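Local coordinates for nourseothricin acetyltransferase (Streptomyces noursei, PDB 5C82), which acetylates the streptothricin antibiotic nourseothricin, very probably with acetyl-CoA as donor, and so makes the cell resistant to it, at the interface of chains A and B. Residues are numbered along the deposited sequence; one frame, centred on the assembly and turned at random. Chains: chain A/B, Nourseothricin acetyltransferase.

Contacts 1 and 2 lie side by side along one two-fold interface, their C-alpha centres about 13 Å apart. Contact 1 pairs strand 163-168 with its twin, and strand 44-52 with its twin, across the axis; contact 2 follows chain B onward from strand 163-168 into the loop holding B:Ala170 to B:Thr175, which lies against the 102-105 region of chain A and A:His141. B:Asp168, the last residue of its strand, belongs to both. Symmetry repeats every contact with the chains exchanged, so the two copies hold each other reciprocally; whether this dimer is the working form, the structure alone does not show.

Contact 1: the interface of chains A and B. Residues chain A 45, 143, 164-168, 184; chain B 45, 165-169, 184.
Backbone pairing carries this part of the dimer interface: two strands of each copy of the GNAT-family enzyme, 44-52 and 163-168, meet their own twins antiparallel across the two-fold axis. A:Leu167 and B:Leu167 exchange a pair of main-chain bonds, A:Leu167 N giving to B:Leu167 O at 2.9 Å and the twin returning it. A:Phe45 and B:Phe45 do the same, A:Phe45 N to B:Phe45 O again measuring 2.9 Å. Where chain B leaves its strand, the carbonyl A:Cys165 O is gripped twice by one residue. B:Thr169 N arrives nearly along the C=O axis, whereas the hydroxyl B:Thr169 OG1 comes in the carbonyl plane onto a lone pair, 2.7 Å from A:Cys165 O. The threonine's chi1 of 63° sets OG1 between its backbone N and carbonyl carbon, so that amide and hydroxyl turn to the same oxygen.

Apolar groups fill in beside the strands. The B:Phe45 ring, its CG anti to the carbonyl carbon, lays its CE2-CZ end against the glycine backbone, CE2 lying 3.8 Å from A:Gly166 CA. A:Leu164 crosses that ring obliquely, and its CD2 branch sits 3.6 Å from B:Phe45 CE2. On the face of the 163-168 pair turned toward the two phenylalanines, A:Leu167 and B:Leu167 cross obliquely, CD2 to CD2 (3.7 Å), each branch flanked by the partner's phenylalanine CD2. On the other face A:Tyr184 and B:Tyr184 reach tip to tip, A:Tyr184 CE2 3.8 Å from B:Tyr184 CE2 at the ring edges, while A:Trp143 CZ2 lies over the rim of one face of the A:Tyr184 ring.

One polar approach falls short of a bond: A:Trp143 NE1 stands 3.1 Å from the carboxylate oxygen B:Asp168 OD2, but its N-H points elsewhere.

Contact 2: the interface of chains A and B. Residues chain A 102-103, 105, 140-141, 186; chain B 168, 170-171, 173, 175.
Residues B:Ala170 to B:Thr175, part of the loop that follows strand 163-168 of chain B, pack here against the start of strand 105-113 and the loop ahead of it in chain A, and against A:His141, the first residue of strand 141-147. The charged centre is a salt bridge made tip to tip: A:Arg105 turns both terminal nitrogens end-on to one oxygen, B:Asp168 OD2. A:Arg105 NH2 lies 2.8 Å from B:Asp168 OD2 and meets it from above the carboxylate plane; A:Arg105 NH1, at 3.0 Å from B:Asp168 OD2, meets the syn lone pair of that oxygen. The arginine chain bends at chi3 (-75°), and A:Arg105 NE gives a hydrogen bond of 2.9 Å to A:His141 NE2, which helps fix the guanidinium's rotation. Accepting at NE2 suits a neutral ring with its proton on ND1, although no proton is seen. The other carboxylate oxygen, B:Asp168 OD1, accepts from B:Ala170 N, which meets it from above the carboxylate plane, and probably steadies the start of the loop.

Beside the guanidinium, A:Asn103 ND2 lies over the rim of one face and gives its amide hydrogen to a lone pair of B:Leu171 O, 2.9 Å away. B:Leu171 crosses A:Trp102 at about a right angle, CD2 at the indole edge and CG 3.6 Å from A:Trp102 CH2. Its CD1 branch instead turns toward A:Arg105. B:Thr175 puts the methyl CG2 over the rim of one indole face. A water at the edge of the A:His141 ring lies within hydrogen-bonding distance of ND1, A:Asn103 O and both O and OD1 of B:Asp173, 2.7 Å from OD1; it can donate to two of these oxygens at a time. The carbonyl oxygens A:Asn103 O and B:Asp173 O crowd each other at 3.0 Å, a repulsion the water may ease. Together these contacts anchor the loop of one copy on the other and probably help hold the two copies together as a dimer.

Contact 1: the interface of chains A and B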
ATOM      1  N   PHE A  45      11.093  11.436  -2.307  1.00 24.65           N
ATOM      2  CA  PHE A  45      10.907  11.096  -3.713  1.00 22.93           C
ATOM      3  C   PHE A  45      10.429  12.267  -4.486  1.00 25.03           C
ATOM      4  O   PHE A  45       9.632  13.045  -3.981  1.00 23.64           O
ATOM      5  CB  PHE A  45       9.895   9.938  -3.888  1.00 23.05           C
ATOM      6  CG  PHE A  45      10.243   8.708  -3.103  1.00 23.45           C
ATOM      7  CD1 PHE A  45      11.113   7.755  -3.621  1.00 25.64           C
ATOM      8  CD2 PHE A  45       9.715   8.504  -1.828  1.00 24.96           C
ATOM      9  CE1 PHE A  45      11.478   6.633  -2.865  1.00 26.25           C
ATOM     10  CE2 PHE A  45      10.056   7.367  -1.089  1.00 26.90           C
ATOM     11  CZ  PHE A  45      10.935   6.442  -1.612  1.00 24.87           C
ATOM     12  N   TRP A 143      -9.345   6.037  -2.941  1.00 16.99           N
ATOM     13  CA  TRP A 143      -7.920   5.815  -3.120  1.00 17.03           C
ATOM     14  C   TRP A 143      -7.662   4.969  -4.342  1.00 18.41           C
ATOM     15  O   TRP A 143      -8.439   4.068  -4.631  1.00 18.16           O
ATOM     16  CB  TRP A 143      -7.369   5.117  -1.855  1.00 15.02           C
ATOM     17  CG  TRP A 143      -5.898   4.817  -1.848  1.00 15.23           C
ATOM     18  CD1 TRP A 143      -4.907   5.596  -1.326  1.00 17.91           C
ATOM     19  CD2 TRP A 143      -5.254   3.631  -2.352  1.00 15.32           C
ATOM     20  NE1 TRP A 143      -3.687   4.962  -1.452  1.00 17.21           N
ATOM     21  CE2 TRP A 143      -3.869   3.763  -2.094  1.00 19.28           C
ATOM     22  CE3 TRP A 143      -5.707   2.486  -3.039  1.00 16.81           C
ATOM     23  CZ2 TRP A 143      -2.946   2.760  -2.429  1.00 18.80           C
ATOM     24  CZ3 TRP A 143      -4.788   1.498  -3.381  1.00 18.48           C
ATOM     25  CH2 TRP A 143      -3.432   1.623  -3.047  1.00 19.07           C
ATOM     26  N   LEU A 164      -1.761  13.170  -5.718  1.00 13.55           N
ATOM     27  CA  LEU A 164      -0.765  12.214  -5.249  1.00 13.00           C
ATOM     28  C   LEU A 164      -0.772  12.168  -3.716  1.00 17.75           C
ATOM     29  O   LEU A 164      -0.701  13.215  -3.086  1.00 18.40           O
ATOM     30  CB  LEU A 164       0.622  12.658  -5.756  1.00 12.60           C
ATOM     31  CG  LEU A 164       1.783  11.710  -5.513  1.00 15.78           C
ATOM     32  CD1 LEU A 164       1.682  10.453  -6.446  1.00 15.93           C
ATOM     33  CD2 LEU A 164       3.080  12.428  -5.757  1.00 15.57           C
ATOM     34  N   CYS A 165      -0.880  10.970  -3.123  1.00 14.32           N
ATOM     35  CA  CYS A 165      -0.883  10.825  -1.667  1.00 14.15           C
ATOM     36  C   CYS A 165       0.233   9.892  -1.190  1.00 19.50           C
ATOM     37  O   CYS A 165       0.409   9.682  -0.002  1.00 18.60           O
ATOM     38  CB  CYS A 165      -2.251  10.383  -1.160  1.00 13.51           C
ATOM     39  SG  CYS A 165      -2.670   8.675  -1.550  1.00 17.38           S
ATOM     40  N   GLY A 166       0.964   9.330  -2.132  1.00 17.03           N
ATOM     41  CA  GLY A 166       2.057   8.432  -1.824  1.00 17.29           C
ATOM     42  C   GLY A 166       2.493   7.653  -3.041  1.00 19.75           C
ATOM     43  O   GLY A 166       2.092   7.967  -4.174  1.00 17.00           O
ATOM     44  N   LEU A 167       3.329   6.629  -2.794  1.00 14.81           N
ATOM     45  CA  LEU A 167       3.889   5.758  -3.820  1.00 14.92           C
ATOM     46  C   LEU A 167       4.541   4.536  -3.186  1.00 16.87           C
ATOM     47  O   LEU A 167       4.807   4.546  -1.986  1.00 16.55           O
ATOM     48  CB  LEU A 167       4.919   6.518  -4.713  1.00 15.26           C
ATOM     49  CG  LEU A 167       6.320   6.853  -4.138  1.00 21.56           C
ATOM     50  CD1 LEU A 167       7.295   7.161  -5.241  1.00 22.29           C
ATOM     51  CD2 LEU A 167       6.291   8.089  -3.302  1.00 26.68           C
ATOM     52  N   ASP A 168       4.807   3.503  -3.992  1.00 13.38           N
ATOM     53  CA  ASP A 168       5.577   2.319  -3.584  1.00 12.50           C
ATOM     54  C   ASP A 168       6.459   1.917  -4.762  1.00 15.96           C
ATOM     55  O   ASP A 168       5.980   1.310  -5.724  1.00 14.05           O
ATOM     56  CB  ASP A 168       4.703   1.147  -3.083  1.00 13.22           C
ATOM     57  CG  ASP A 168       5.508  -0.020  -2.468  1.00 19.74           C
ATOM     58  OD1 ASP A 168       6.761  -0.045  -2.617  1.00 19.26           O
ATOM     59  OD2 ASP A 168       4.898  -0.895  -1.858  1.00 19.10           O
ATOM     60  N   TYR A 184       0.317   6.404  -5.723  1.00 14.32           N
ATOM     61  CA  TYR A 184      -0.911   6.422  -4.943  1.00 14.26           C
ATOM     62  C   TYR A 184      -1.596   7.774  -4.995  1.00 17.09           C
ATOM     63  O   TYR A 184      -0.934   8.801  -4.880  1.00 14.70           O
ATOM     64  CB  TYR A 184      -0.637   5.953  -3.504  1.00 16.14           C
ATOM     65  CG  TYR A 184      -0.063   4.545  -3.417  1.00 18.19           C
ATOM     66  CD1 TYR A 184      -0.446   3.558  -4.319  1.00 20.05           C
ATOM     67  CD2 TYR A 184       0.766   4.172  -2.359  1.00 18.28           C
ATOM     68  CE1 TYR A 184       0.028   2.257  -4.208  1.00 21.85           C
ATOM     69  CE2 TYR A 184       1.257   2.871  -2.250  1.00 18.05           C
ATOM     70  CZ  TYR A 184       0.895   1.922  -3.186  1.00 23.83           C
ATOM     71  OH  TYR A 184       1.334   0.625  -3.087  1.00 27.61           O
TER
ATOM     72  N   PHE B  45       7.577  14.023  -2.256  1.00 24.65           N
ATOM     73  CA  PHE B  45       7.553  14.078  -0.799  1.00 22.93           C
ATOM     74  C   PHE B  45       8.927  14.128  -0.244  1.00 25.03           C
ATOM     75  O   PHE B  45       9.821  13.482  -0.773  1.00 23.64           O
ATOM     76  CB  PHE B  45       6.820  12.855  -0.197  1.00 23.05           C
ATOM     77  CG  PHE B  45       5.429  12.663  -0.727  1.00 23.45           C
ATOM     78  CD1 PHE B  45       4.352  13.333  -0.158  1.00 25.64           C
ATOM     79  CD2 PHE B  45       5.191  11.824  -1.815  1.00 24.96           C
ATOM     80  CE1 PHE B  45       3.062  13.195  -0.689  1.00 26.25           C
ATOM     81  CE2 PHE B  45       3.898  11.662  -2.321  1.00 26.90           C
ATOM     82  CZ  PHE B  45       2.845  12.349  -1.756  1.00 24.87           C
ATOM     83  N   CYS B 165      11.049   2.897   0.638  1.00 14.32           N
ATOM     84  CA  CYS B 165      10.670   2.522  -0.725  1.00 14.15           C
ATOM     85  C   CYS B 165       9.367   3.200  -1.157  1.00 19.50           C
ATOM     86  O   CYS B 165       8.917   3.035  -2.277  1.00 18.60           O
ATOM     87  CB  CYS B 165      10.603   1.007  -0.882  1.00 13.51           C
ATOM     88  SG  CYS B 165       9.204   0.237  -0.047  1.00 17.38           S
ATOM     89  N   GLY B 166       8.770   3.943  -0.247  1.00 17.03           N
ATOM     90  CA  GLY B 166       7.535   4.648  -0.520  1.00 17.29           C
ATOM     91  C   GLY B 166       6.874   5.120   0.752  1.00 19.75           C
ATOM     92  O   GLY B 166       7.483   5.091   1.833  1.00 17.00           O
ATOM     93  N   LEU B 167       5.613   5.564   0.609  1.00 14.81           N
ATOM     94  CA  LEU B 167       4.795   6.083   1.697  1.00 14.92           C
ATOM     95  C   LEU B 167       3.341   6.212   1.259  1.00 16.87           C
ATOM     96  O   LEU B 167       3.066   6.190   0.062  1.00 16.55           O
ATOM     97  CB  LEU B 167       5.330   7.458   2.209  1.00 15.26           C
ATOM     98  CG  LEU B 167       5.105   8.727   1.346  1.00 21.56           C
ATOM     99  CD1 LEU B 167       5.270   9.974   2.170  1.00 22.29           C
ATOM    100  CD2 LEU B 167       6.129   8.847   0.266  1.00 26.68           C
ATOM    101  N   ASP B 168       2.427   6.363   2.224  1.00 13.38           N
ATOM    102  CA  ASP B 168       1.011   6.664   1.974  1.00 12.50           C
ATOM    103  C   ASP B 168       0.554   7.647   3.048  1.00 15.96           C
ATOM    104  O   ASP B 168       0.300   7.253   4.190  1.00 14.05           O
ATOM    105  CB  ASP B 168       0.107   5.411   1.908  1.00 13.22           C
ATOM    106  CG  ASP B 168      -1.340   5.704   1.449  1.00 19.74           C
ATOM    107  OD1 ASP B 168      -1.733   6.902   1.389  1.00 19.26           O
ATOM    108  OD2 ASP B 168      -2.067   4.755   1.166  1.00 19.10           O
ATOM    109  N   THR B 169       0.403   8.919   2.658  1.00 14.30           N
ATOM    110  CA  THR B 169       0.003   9.999   3.565  1.00 15.25           C
ATOM    111  C   THR B 169      -1.459   9.941   3.968  1.00 20.08           C
ATOM    112  O   THR B 169      -1.889  10.667   4.869  1.00 19.85           O
ATOM    113  CB  THR B 169       0.331  11.387   2.931  1.00 19.86           C
ATOM    114  OG1 THR B 169      -0.432  11.538   1.737  1.00 17.94           O
ATOM    115  CG2 THR B 169       1.818  11.582   2.649  1.00 14.81           C
ATOM    116  N   TYR B 184       6.841   3.358   3.974  1.00 14.32           N
ATOM    117  CA  TYR B 184       7.114   2.037   3.427  1.00 14.26           C
ATOM    118  C   TYR B 184       8.601   1.779   3.283  1.00 17.09           C
ATOM    119  O   TYR B 184       9.333   2.653   2.827  1.00 14.70           O
ATOM    120  CB  TYR B 184       6.348   1.836   2.108  1.00 16.14           C
ATOM    121  CG  TYR B 184       4.838   1.967   2.250  1.00 18.19           C
ATOM    122  CD1 TYR B 184       4.188   1.544   3.404  1.00 20.05           C
ATOM    123  CD2 TYR B 184       4.052   2.397   1.182  1.00 18.28           C
ATOM    124  CE1 TYR B 184       2.804   1.606   3.516  1.00 21.85           C
ATOM    125  CE2 TYR B 184       2.663   2.475   1.292  1.00 18.05           C
ATOM    126  CZ  TYR B 184       2.048   2.090   2.467  1.00 23.83           C
ATOM    127  OH  TYR B 184       0.681   2.123   2.595  1.00 27.61           O
TER

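Contact 2: the interface of chains A and B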
ATOM      1  N   TRP A 102     -11.729   0.316   8.685  1.00 26.76           N
ATOM      2  CA  TRP A 102     -10.708   0.795   9.632  1.00 28.05           C
ATOM      3  C   TRP A 102     -10.239   2.251   9.324  1.00 27.35           C
ATOM      4  O   TRP A 102     -10.124   3.080  10.229  1.00 23.80           O
ATOM      5  CB  TRP A 102      -9.524  -0.200   9.734  1.00 28.70           C
ATOM      6  CG  TRP A 102      -8.224   0.467  10.069  1.00 31.03           C
ATOM      7  CD1 TRP A 102      -7.877   1.044  11.260  1.00 34.32           C
ATOM      8  CD2 TRP A 102      -7.162   0.757   9.157  1.00 30.80           C
ATOM      9  NE1 TRP A 102      -6.660   1.669  11.144  1.00 34.08           N
ATOM     10  CE2 TRP A 102      -6.193   1.505   9.865  1.00 34.83           C
ATOM     11  CE3 TRP A 102      -6.897   0.390   7.829  1.00 31.78           C
ATOM     12  CZ2 TRP A 102      -4.993   1.913   9.288  1.00 33.64           C
ATOM     13  CZ3 TRP A 102      -5.706   0.799   7.257  1.00 33.34           C
ATOM     14  CH2 TRP A 102      -4.772   1.557   7.983  1.00 33.93           C
ATOM     15  N   ASN A 103      -9.980   2.553   8.045  1.00 23.73           N
ATOM     16  CA  ASN A 103      -9.560   3.891   7.646  1.00 22.02           C
ATOM     17  C   ASN A 103     -10.572   4.537   6.724  1.00 24.77           C
ATOM     18  O   ASN A 103     -10.282   5.584   6.134  1.00 23.74           O
ATOM     19  CB  ASN A 103      -8.146   3.892   7.060  1.00 18.37           C
ATOM     20  CG  ASN A 103      -7.979   3.080   5.810  1.00 30.68           C
ATOM     21  OD1 ASN A 103      -8.838   2.272   5.444  1.00 22.38           O
ATOM     22  ND2 ASN A 103      -6.826   3.228   5.165  1.00 19.98           N
ATOM     23  N   ARG A 105     -11.719   3.809   3.848  1.00 20.03           N
ATOM     24  CA  ARG A 105     -11.154   4.002   2.532  1.00 19.34           C
ATOM     25  C   ARG A 105     -11.863   3.144   1.514  1.00 21.94           C
ATOM     26  O   ARG A 105     -11.957   1.934   1.673  1.00 20.66           O
ATOM     27  CB  ARG A 105      -9.630   3.692   2.556  1.00 15.87           C
ATOM     28  CG  ARG A 105      -8.985   3.542   1.173  1.00 12.65           C
ATOM     29  CD  ARG A 105      -7.523   3.149   1.268  1.00 15.87           C
ATOM     30  NE  ARG A 105      -6.689   4.294   1.667  1.00 17.36           N
ATOM     31  CZ  ARG A 105      -5.359   4.290   1.662  1.00 26.98           C
ATOM     32  NH1 ARG A 105      -4.690   3.217   1.246  1.00 19.22           N
ATOM     33  NH2 ARG A 105      -4.690   5.375   2.003  1.00 17.06           N
ATOM     34  N   GLY A 140     -14.346   8.158   4.094  1.00 19.39           N
ATOM     35  CA  GLY A 140     -13.772   9.481   4.280  1.00 17.55           C
ATOM     36  C   GLY A 140     -12.979   9.882   3.041  1.00 21.35           C
ATOM     37  O   GLY A 140     -12.770  11.080   2.791  1.00 21.36           O
ATOM     38  N   HIS A 141     -12.521   8.870   2.244  1.00 14.92           N
ATOM     39  CA  HIS A 141     -11.763   9.111   1.016  1.00 13.95           C
ATOM     40  C   HIS A 141     -11.785   7.934   0.017  1.00 18.97           C
ATOM     41  O   HIS A 141     -12.096   6.789   0.354  1.00 17.41           O
ATOM     42  CB  HIS A 141     -10.298   9.555   1.325  1.00 13.78           C
ATOM     43  CG  HIS A 141      -9.392   8.460   1.823  1.00 16.35           C
ATOM     44  ND1 HIS A 141      -9.372   8.087   3.157  1.00 17.67           N
ATOM     45  CD2 HIS A 141      -8.489   7.712   1.143  1.00 16.28           C
ATOM     46  CE1 HIS A 141      -8.451   7.137   3.251  1.00 16.29           C
ATOM     47  NE2 HIS A 141      -7.903   6.867   2.060  1.00 16.18           N
ATOM     48  N   SER A 186      -5.337  10.003  -3.915  1.00 12.60           N
ATOM     49  CA  SER A 186      -6.539   9.983  -3.111  1.00 12.66           C
ATOM     50  C   SER A 186      -7.391  11.214  -3.335  1.00 18.40           C
ATOM     51  O   SER A 186      -6.908  12.245  -3.807  1.00 16.34           O
ATOM     52  CB  SER A 186      -6.215   9.820  -1.629  1.00 14.66           C
ATOM     53  OG  SER A 186      -5.514  10.955  -1.147  1.00 23.21           O
TER
ATOM     54  N   ASP B 168       2.427   6.363   2.224  1.00 13.38           N
ATOM     55  CA  ASP B 168       1.011   6.664   1.974  1.00 12.50           C
ATOM     56  C   ASP B 168       0.554   7.647   3.048  1.00 15.96           C
ATOM     57  O   ASP B 168       0.300   7.253   4.190  1.00 14.05           O
ATOM     58  CB  ASP B 168       0.107   5.411   1.908  1.00 13.22           C
ATOM     59  CG  ASP B 168      -1.340   5.704   1.449  1.00 19.74           C
ATOM     60  OD1 ASP B 168      -1.733   6.902   1.389  1.00 19.26           O
ATOM     61  OD2 ASP B 168      -2.067   4.755   1.166  1.00 19.10           O
ATOM     62  N   ALA B 170      -2.237   9.117   3.268  1.00 17.79           N
ATOM     63  CA  ALA B 170      -3.677   9.019   3.468  1.00 16.12           C
ATOM     64  C   ALA B 170      -4.108   7.768   4.234  1.00 19.19           C
ATOM     65  O   ALA B 170      -5.273   7.684   4.612  1.00 18.82           O
ATOM     66  CB  ALA B 170      -4.368   9.080   2.107  1.00 16.25           C
ATOM     67  N   LEU B 171      -3.173   6.799   4.477  1.00 15.28           N
ATOM     68  CA  LEU B 171      -3.445   5.527   5.165  1.00 13.52           C
ATOM     69  C   LEU B 171      -4.174   5.671   6.492  1.00 19.77           C
ATOM     70  O   LEU B 171      -5.054   4.854   6.771  1.00 18.74           O
ATOM     71  CB  LEU B 171      -2.194   4.622   5.356  1.00 11.75           C
ATOM     72  CG  LEU B 171      -2.560   3.108   5.622  1.00 14.22           C
ATOM     73  CD1 LEU B 171      -3.231   2.414   4.376  1.00 12.85           C
ATOM     74  CD2 LEU B 171      -1.370   2.289   6.138  1.00 13.46           C
ATOM     75  N   ASP B 173      -6.013   8.443   7.560  1.00 21.41           N
ATOM     76  CA  ASP B 173      -7.100   9.429   7.562  1.00 21.70           C
ATOM     77  C   ASP B 173      -8.386   8.781   8.130  1.00 24.77           C
ATOM     78  O   ASP B 173      -8.750   7.672   7.736  1.00 22.86           O
ATOM     79  CB  ASP B 173      -7.324  10.015   6.157  1.00 24.12           C
ATOM     80  CG  ASP B 173      -8.462  11.021   6.071  1.00 39.16           C
ATOM     81  OD1 ASP B 173      -9.630  10.589   5.872  1.00 40.01           O
ATOM     82  OD2 ASP B 173      -8.194  12.237   6.223  1.00 49.34           O
ATOM     83  N   THR B 175      -8.748   7.719  11.238  1.00 22.20           N
ATOM     84  CA  THR B 175      -8.420   6.751  12.273  1.00 20.46           C
ATOM     85  C   THR B 175      -7.907   7.497  13.499  1.00 23.22           C
ATOM     86  O   THR B 175      -7.719   8.716  13.447  1.00 21.84           O
ATOM     87  CB  THR B 175      -7.351   5.732  11.780  1.00 23.33           C
ATOM     88  OG1 THR B 175      -6.055   6.298  11.872  1.00 22.97           O
ATOM     89  CG2 THR B 175      -7.584   5.237  10.382  1.00 21.16           C
TER
HETATM   90  O   HOH W   1     -10.899   8.201   5.641  1.00 19.08           O